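Local coordinates for protein thiol peroxidase (Mycobacterium tuberculosis, PDB 1Y25) that probably reduces hydrogen peroxide and organic hydroperoxides to water and alcohols at the expense of thioredoxin, protecting the cell against oxidative stress, at residues Leu48-Pro53 against Val78-Lys83. The protein carries 1 engineered substitution. Residues are numbered along the deposited sequence; the frame is centred on the assembly and turned at random.
Sequences LLNIFP and VLCVSK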
loop_
_atom_site.group_PDB
_atom_site.type_symbol
_atom_site.label_atom_id
_atom_site.label_comp_id
_atom_site.label_asym_id
_atom_site.label_seq_id
_atom_site.Cartn_x
_atom_site.Cartn_y
_atom_site.Cartn_z
ATOM N N LEU A 48 -9.650 -10.183 7.215
ATOM C CA LEU A 48 -9.708 -10.591 5.843
ATOM C C LEU A 48 -10.919 -9.953 5.186
ATOM O O LEU A 48 -12.078 -10.101 5.667
ATOM C CB LEU A 48 -9.749 -12.102 5.738
ATOM C CG LEU A 48 -9.882 -12.746 4.346
ATOM C CD1 LEU A 48 -9.338 -14.182 4.443
ATOM C CD2 LEU A 48 -11.280 -12.750 3.823
ATOM N N LEU A 49 -10.622 -9.221 4.107
ATOM C CA LEU A 49 -11.606 -8.559 3.243
ATOM C C LEU A 49 -11.832 -9.476 2.082
ATOM O O LEU A 49 -10.904 -9.719 1.270
ATOM C CB LEU A 49 -11.060 -7.202 2.684
ATOM C CG LEU A 49 -10.438 -6.192 3.670
ATOM C CD1 LEU A 49 -10.027 -4.944 2.902
ATOM C CD2 LEU A 49 -11.320 -5.941 4.904
ATOM N N ASN A 50 -13.041 -10.018 2.092
ATOM C CA ASN A 50 -13.638 -10.761 0.995
ATOM C C ASN A 50 -14.467 -9.805 0.137
ATOM O O ASN A 50 -15.586 -9.520 0.434
ATOM C CB ASN A 50 -14.516 -11.928 1.553
ATOM C CG ASN A 50 -15.064 -12.836 0.457
ATOM O OD1 ASN A 50 -14.393 -13.066 -0.538
ATOM N ND2 ASN A 50 -16.294 -13.359 0.635
ATOM N N ILE A 51 -13.885 -9.373 -0.974
ATOM C CA ILE A 51 -14.419 -8.300 -1.816
ATOM C C ILE A 51 -15.005 -8.933 -3.076
ATOM O O ILE A 51 -14.343 -9.796 -3.740
ATOM C CB ILE A 51 -13.297 -7.286 -2.197
ATOM C CG1 ILE A 51 -12.497 -6.787 -0.981
ATOM C CG2 ILE A 51 -13.841 -6.131 -3.074
ATOM C CD1 ILE A 51 -11.075 -6.300 -1.333
ATOM N N PHE A 52 -16.246 -8.575 -3.418
ATOM C CA PHE A 52 -16.889 -9.203 -4.600
ATOM C C PHE A 52 -17.958 -8.319 -5.174
ATOM O O PHE A 52 -18.411 -7.370 -4.514
ATOM C CB PHE A 52 -17.489 -10.547 -4.237
ATOM C CG PHE A 52 -18.289 -10.504 -2.954
ATOM C CD1 PHE A 52 -17.723 -10.871 -1.740
ATOM C CD2 PHE A 52 -19.647 -10.088 -2.972
ATOM C CE1 PHE A 52 -18.470 -10.804 -0.547
ATOM C CE2 PHE A 52 -20.408 -9.991 -1.751
ATOM C CZ PHE A 52 -19.807 -10.345 -0.552
ATOM N N PRO A 53 -18.398 -8.663 -6.408
ATOM C CA PRO A 53 -19.529 -7.972 -7.079
ATOM C C PRO A 53 -20.861 -7.861 -6.265
ATOM O O PRO A 53 -21.350 -6.766 -6.070
ATOM C CB PRO A 53 -19.662 -8.715 -8.449
ATOM C CG PRO A 53 -18.368 -9.408 -8.660
ATOM C CD PRO A 53 -17.757 -9.679 -7.288
ATOM N N VAL A 78 -13.709 -12.006 9.260
ATOM C CA VAL A 78 -13.928 -11.912 7.799
ATOM C C VAL A 78 -15.031 -10.921 7.539
ATOM O O VAL A 78 -16.151 -11.057 8.005
ATOM C CB VAL A 78 -14.286 -13.307 7.135
ATOM C CG1 VAL A 78 -14.528 -13.174 5.699
ATOM C CG2 VAL A 78 -13.156 -14.306 7.408
ATOM N N LEU A 79 -14.686 -9.937 6.732
ATOM C CA LEU A 79 -15.573 -8.870 6.347
ATOM C C LEU A 79 -15.907 -9.099 4.872
ATOM O O LEU A 79 -15.036 -9.201 4.003
ATOM C CB LEU A 79 -14.842 -7.515 6.516
ATOM C CG LEU A 79 -15.627 -6.250 6.691
ATOM C CD1 LEU A 79 -16.372 -6.324 7.989
ATOM C CD2 LEU A 79 -14.829 -4.973 6.632
ATOM N N CYS A 80 -17.179 -9.095 4.589
ATOM C CA CYS A 80 -17.675 -9.362 3.298
ATOM C C CYS A 80 -18.069 -8.036 2.643
ATOM O O CYS A 80 -19.084 -7.458 3.031
ATOM C CB CYS A 80 -18.853 -10.351 3.410
ATOM S SG CYS A 80 -18.319 -12.030 3.620
ATOM N N VAL A 81 -17.253 -7.576 1.679
ATOM C CA VAL A 81 -17.325 -6.221 1.117
ATOM C C VAL A 81 -17.809 -6.157 -0.323
ATOM O O VAL A 81 -17.290 -6.839 -1.171
ATOM C CB VAL A 81 -16.012 -5.437 1.192
ATOM C CG1 VAL A 81 -16.254 -3.938 0.700
ATOM C CG2 VAL A 81 -15.370 -5.538 2.577
ATOM N N SER A 82 -18.838 -5.353 -0.559
ATOM C CA SER A 82 -19.413 -5.211 -1.869
ATOM C C SER A 82 -20.183 -3.882 -1.979
ATOM O O SER A 82 -20.338 -3.126 -1.021
ATOM C CB SER A 82 -20.377 -6.340 -2.205
ATOM O OG SER A 82 -21.556 -6.258 -1.471
ATOM N N LYS A 83 -20.635 -3.618 -3.186
ATOM C CA LYS A 83 -21.486 -2.462 -3.473
ATOM C C LYS A 83 -22.980 -2.786 -3.229
ATOM O O LYS A 83 -23.820 -1.953 -3.556
ATOM C CB LYS A 83 -21.294 -2.050 -4.942
ATOM C CG LYS A 83 -20.082 -1.175 -5.159
ATOM C CD LYS A 83 -20.291 0.249 -4.726
ATOM C CE LYS A 83 -18.971 1.079 -4.831
ATOM N NZ LYS A 83 -19.221 2.564 -4.461
HETATM O O HOH W 1 -19.656 -5.057 -5.497
#
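Four backbone hydrogen bonds tie L48-P53 to V78-K83 in parallel register, alternating between the strands: L79 N to L48 O (2.8 Å), N50 N to L79 O (2.9 Å), V81 N to N50 O (2.8 Å) and F52 N to V81 O (3.0 Å). Beyond the last, a water continues the link, donating to F52 O and accepting from K83 N; its approach to P53 O is too short to be trusted as a bond.

Side chains sort by face. L49 CD2 lies 4.0 Å from L79 CD2, the two leucines side by side on the face shared with I51 and V81. On the other, L48 CD2 packs alongside V78 CG1, and N50 ND2, hydrogen-bonded to S63 OG, lies 3.8 Å from C80 SG in van der Waals contact.

With chi1 at 46°, CG of F52 is wedged between its own N and C, and the ring lies over the V81 carbonyl. V81 O stands 4.0 Å above the ring centre, while C80 CB meets the edge at F52 CE1, also 4.0 Å away.

Strand 47-51, helix 58-74 and strand 78-82 form a beta-alpha-beta unit of the thioredoxin fold; F52 touches S60, the engineered replacement of the predicted peroxidatic cysteine of this peroxiredoxin.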